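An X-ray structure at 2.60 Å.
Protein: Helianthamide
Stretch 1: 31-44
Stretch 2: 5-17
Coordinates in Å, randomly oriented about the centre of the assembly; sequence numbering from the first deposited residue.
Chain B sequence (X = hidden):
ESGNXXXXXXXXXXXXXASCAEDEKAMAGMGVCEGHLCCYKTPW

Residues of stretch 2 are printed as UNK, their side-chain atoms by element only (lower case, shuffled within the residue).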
# COMPACT_ATOMS: atom_id res chain seq x y z
N GLY B 31 14.77 15.20 2.78
CA GLY B 31 14.20 15.84 3.96
C GLY B 31 14.46 15.18 5.31
O GLY B 31 14.70 15.87 6.30
N VAL B 32 14.42 13.85 5.35
CA VAL B 32 14.51 13.15 6.63
C VAL B 32 15.91 13.14 7.21
O VAL B 32 16.09 12.83 8.39
CB VAL B 32 14.00 11.69 6.52
CG1 VAL B 32 12.51 11.67 6.19
CG2 VAL B 32 14.80 10.92 5.48
N CYS B 33 16.90 13.47 6.39
CA CYS B 33 18.28 13.58 6.87
C CYS B 33 18.54 14.97 7.47
O CYS B 33 19.52 15.16 8.19
CB CYS B 33 19.27 13.28 5.75
SG CYS B 33 19.33 11.54 5.27
N GLU B 34 17.66 15.91 7.16
CA GLU B 34 17.70 17.25 7.75
C GLU B 34 19.01 18.00 7.45
O GLU B 34 19.61 18.60 8.34
CB GLU B 34 17.45 17.18 9.26
CG GLU B 34 16.03 16.75 9.61
CD GLU B 34 15.89 16.35 11.06
OE1 GLU B 34 16.86 15.80 11.63
OE2 GLU B 34 14.80 16.58 11.64
N GLY B 35 19.44 17.95 6.19
CA GLY B 35 20.67 18.60 5.79
C GLY B 35 21.82 17.63 5.60
O GLY B 35 22.81 17.95 4.94
N HIS B 36 21.69 16.44 6.16
CA HIS B 36 22.72 15.42 6.01
C HIS B 36 22.60 14.71 4.67
O HIS B 36 21.66 14.95 3.91
CB HIS B 36 22.61 14.39 7.14
CG HIS B 36 23.37 14.76 8.38
ND1 HIS B 36 24.31 15.76 8.40
CD2 HIS B 36 23.32 14.25 9.63
CE1 HIS B 36 24.81 15.86 9.62
NE2 HIS B 36 24.23 14.96 10.38
N LEU B 37 23.55 13.83 4.40
CA LEU B 37 23.49 12.92 3.26
C LEU B 37 22.80 11.62 3.65
O LEU B 37 22.83 11.22 4.81
CB LEU B 37 24.90 12.60 2.77
CG LEU B 37 25.61 13.54 1.79
CD1 LEU B 37 25.55 14.99 2.24
CD2 LEU B 37 27.05 13.11 1.60
N CYS B 38 22.17 10.97 2.67
CA CYS B 38 21.72 9.60 2.87
C CYS B 38 22.79 8.65 2.33
O CYS B 38 23.11 8.68 1.14
CB CYS B 38 20.38 9.36 2.17
SG CYS B 38 19.78 7.65 2.28
N CYS B 39 23.31 7.80 3.20
CA CYS B 39 24.44 6.94 2.85
C CYS B 39 23.98 5.50 2.74
O CYS B 39 23.63 4.86 3.73
CB CYS B 39 25.55 7.07 3.90
SG CYS B 39 26.22 8.74 4.10
N TYR B 40 23.99 4.98 1.52
CA TYR B 40 23.40 3.68 1.26
C TYR B 40 24.32 2.79 0.44
O TYR B 40 25.34 3.23 -0.08
CB TYR B 40 22.08 3.85 0.50
CG TYR B 40 22.22 4.50 -0.86
CD1 TYR B 40 22.16 3.75 -2.02
CD2 TYR B 40 22.42 5.87 -0.99
CE1 TYR B 40 22.28 4.34 -3.27
CE2 TYR B 40 22.55 6.47 -2.23
CZ TYR B 40 22.48 5.70 -3.37
OH TYR B 40 22.61 6.28 -4.61
N LYS B 41 23.94 1.52 0.35
CA LYS B 41 24.53 0.60 -0.62
C LYS B 41 23.38 -0.05 -1.37
O LYS B 41 22.35 -0.37 -0.78
CB LYS B 41 25.35 -0.48 0.08
CG LYS B 41 26.33 0.05 1.11
CD LYS B 41 27.08 -1.09 1.79
CE LYS B 41 27.95 -0.59 2.94
NZ LYS B 41 27.14 -0.02 4.05
N THR B 42 23.54 -0.24 -2.67
CA THR B 42 22.54 -0.99 -3.42
C THR B 42 22.92 -2.46 -3.38
O THR B 42 24.10 -2.81 -3.46
CB THR B 42 22.45 -0.52 -4.89
OG1 THR B 42 23.69 -0.79 -5.56
CG2 THR B 42 22.15 0.97 -4.95
N PRO B 43 21.91 -3.34 -3.26
CA PRO B 43 22.18 -4.78 -3.18
C PRO B 43 22.42 -5.40 -4.55
O PRO B 43 22.27 -6.61 -4.72
CB PRO B 43 20.90 -5.34 -2.54
CG PRO B 43 19.84 -4.36 -2.90
CD PRO B 43 20.50 -3.02 -2.97
N TRP B 44 22.80 -4.57 -5.52
CA TRP B 44 23.21 -5.04 -6.84
C TRP B 44 24.34 -4.18 -7.39
O TRP B 44 24.90 -3.34 -6.68
CB TRP B 44 22.02 -5.02 -7.81
CG TRP B 44 21.27 -3.72 -7.83
CD1 TRP B 44 21.62 -2.59 -8.51
CD2 TRP B 44 20.05 -3.42 -7.15
NE1 TRP B 44 20.69 -1.60 -8.29
CE2 TRP B 44 19.71 -2.09 -7.46
CE3 TRP B 44 19.20 -4.15 -6.31
CZ2 TRP B 44 18.57 -1.47 -6.96
CZ3 TRP B 44 18.06 -3.53 -5.82
CH2 TRP B 44 17.76 -2.21 -6.14
OXT TRP B 44 24.73 -4.29 -8.56
N UNK B 5 17.21 6.71 9.02
CA UNK B 5 16.88 5.79 7.96
C UNK B 5 16.38 6.66 6.83
O UNK B 5 15.55 7.54 7.04
c UNK B 5 15.76 4.86 8.43
o UNK B 5 15.37 3.98 7.39
N UNK B 6 16.88 6.43 5.62
CA UNK B 6 16.41 7.21 4.49
C UNK B 6 16.11 6.28 3.32
O UNK B 6 17.00 5.77 2.66
c UNK B 6 17.43 8.29 4.12
s UNK B 6 19.16 7.77 4.21
N UNK B 7 14.81 6.10 3.09
CA UNK B 7 14.32 5.19 2.06
C UNK B 7 14.46 5.83 0.69
O UNK B 7 14.11 6.99 0.49
c UNK B 7 11.49 4.58 0.21
c UNK B 7 11.85 1.85 0.20
c UNK B 7 10.92 3.82 -0.79
c UNK B 7 11.10 2.46 -0.80
c UNK B 7 12.24 4.00 1.22
c UNK B 7 12.41 2.62 1.20
o UNK B 7 10.54 1.71 -1.80
c UNK B 7 12.86 4.84 2.32
N UNK B 8 14.97 5.05 -0.26
CA UNK B 8 15.19 5.53 -1.61
C UNK B 8 14.29 4.80 -2.60
O UNK B 8 13.53 5.42 -3.34
c UNK B 8 17.54 6.27 -1.10
c UNK B 8 16.67 5.42 -2.03
c UNK B 8 16.85 5.85 -3.48
c UNK B 8 19.01 6.19 -1.41
N UNK B 9 14.39 3.48 -2.60
CA UNK B 9 13.57 2.66 -3.48
C UNK B 9 13.54 1.23 -2.94
O UNK B 9 14.22 0.92 -1.97
c UNK B 9 12.71 0.32 -7.53
c UNK B 9 11.06 1.99 -7.07
c UNK B 9 14.11 2.70 -4.92
o UNK B 9 10.60 0.28 -8.65
c UNK B 9 13.56 0.92 -6.62
c UNK B 9 11.46 0.87 -7.75
c UNK B 9 11.91 2.57 -6.16
c UNK B 9 13.18 2.05 -5.93
N UNK B 10 12.75 0.37 -3.57
CA UNK B 10 12.57 -1.02 -3.13
C UNK B 10 13.89 -1.77 -2.94
O UNK B 10 14.59 -2.08 -3.90
n UNK B 10 8.61 -0.05 -5.24
c UNK B 10 11.65 -1.77 -4.09
n UNK B 10 9.50 -0.64 -3.39
c UNK B 10 10.36 -1.05 -4.38
c UNK B 10 9.80 -0.68 -5.55
c UNK B 10 8.46 -0.04 -3.93
N UNK B 11 14.21 -2.07 -1.69
CA UNK B 11 15.43 -2.79 -1.35
C UNK B 11 16.63 -1.88 -1.15
O UNK B 11 17.75 -2.36 -0.99
N UNK B 12 16.40 -0.57 -1.16
CA UNK B 12 17.49 0.38 -0.98
C UNK B 12 17.14 1.43 0.07
O UNK B 12 16.36 2.35 -0.19
c UNK B 12 18.23 0.10 -3.38
c UNK B 12 17.85 1.10 -2.30
c UNK B 12 18.97 2.10 -2.06
N UNK B 13 17.72 1.29 1.26
CA UNK B 13 17.55 2.29 2.30
C UNK B 13 18.91 2.63 2.89
O UNK B 13 19.76 1.76 3.06
o UNK B 13 16.07 2.79 4.16
c UNK B 13 16.63 1.74 3.39
N UNK B 14 19.12 3.91 3.19
CA UNK B 14 20.39 4.36 3.74
C UNK B 14 20.35 4.83 5.18
O UNK B 14 19.31 4.79 5.84
N UNK B 15 21.49 5.32 5.64
CA UNK B 15 21.63 5.94 6.95
C UNK B 15 22.04 7.41 6.80
O UNK B 15 22.97 7.72 6.06
c UNK B 15 22.28 3.76 8.05
c UNK B 15 23.29 2.97 8.84
c UNK B 15 22.69 5.22 7.80
c UNK B 15 22.93 5.93 9.12
N UNK B 16 21.35 8.29 7.51
CA UNK B 16 21.65 9.72 7.47
C UNK B 16 22.95 10.05 8.18
O UNK B 16 23.07 9.87 9.39
c UNK B 16 20.50 10.52 8.08
s UNK B 16 19.03 10.58 7.04
N UNK B 17 23.92 10.55 7.42
CA UNK B 17 25.24 10.90 7.93
C UNK B 17 25.72 12.21 7.29
O UNK B 17 25.22 12.62 6.25
c UNK B 17 27.00 7.43 7.60
c UNK B 17 26.70 6.00 8.03
c UNK B 17 26.27 9.81 7.61
c UNK B 17 25.94 8.41 8.09
n UNK B 17 27.72 5.05 7.50
O HOH W 1 22.13 0.96 2.80

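Position 5 carries one carbon and then one oxygen, and its CA-to-CB bond points away from stretch 1; only its backbone O meets a side chain there, 3.8 Å from Val32 CG2. One carbon bearing a hydroxyl is Ser5.

Position 6 has one carbon and one sulfur, and the sulfur lies 2.0 Å from Cys38 SG, a bonding distance. This is Cys6, half of a disulfide with chi3 of 91°; its CB also packs 4.0 Å from Val32 CG2.

Position 7 shows a carbon, then a six-carbon ring bearing an oxygen, pointing away and touching nothing on stretch 1. It is Tyr7.

At position 8 four carbons fork at the first, one arm two carbons long, and the end of that arm sits over a face of the Tyr40 ring. The fork means Ile8; its CD1 stands 3.6 Å from the centroid of the Tyr40 ring, a CH-pi contact, and 4.0 Å from Cys38 SG.

Position 9 repeats the six-carbon ring with one oxygen. It points toward stretch 1 yet stays beyond contact: Tyr9.

Position 10 has one carbon and a five-membered ring of three carbons and two nitrogens, whose end leads away. It is His10, whose backbone O lies at the edge of the Trp44 ring, 3.9 Å from Trp44 CH2.

Position 11 has no side-chain atoms, and its phi of 87° and psi of 7° would jam a CB against the preceding carbonyl. Gly11 thus serves the type II turn from Tyr9 to position 12, and its O lies 3.5 Å from Pro43 CD.

Position 12 is one carbon carrying two more, pointed toward stretch 1. Val12 puts CG1 3.6 Å from Tyr40 CD1, and CG2 3.6 Å from Trp44 CH2 and 3.9 Å from Pro43 CD.

Position 13, a carbon and an oxygen pointing away, is Ser13. A water joins its O (2.5 Å from the water O) to Lys41 N (3.1 Å from the water O).

Position 14 is bare. An ideal CB would fall 2.5 Å from Cys38 SG and 2.9 Å from Cys39 O, both clashes, so the close strand pairing fits Gly14.

Position 15 has the forked four-carbon pattern again, its end leading away: Ile15. Its N donates to Cys39 O and its O accepts from Cys39 N, each at 2.9 Å.

Position 16 has a carbon and a sulfur 2.0 Å from Cys33 SG, making Cys16 and a second disulfide.

Position 17 is four carbons in a row ending in nitrogen. Lys17 rests CB 3.7 Å from Cys39 SG; its N donates to Leu37 O at 2.9 Å, and its O accepts from Leu37 N at 2.8 Å.

The rules are legible. Antiparallel backbone pairing sets the register, two disulfides lock it, glycine opens space where the strands crowd, and Ile8 and Val12 pack Tyr40, with Val12 extending the apolar contact to Pro43 and Trp44.

Stretch 2 (5-17) SCYIYHGVSGICK
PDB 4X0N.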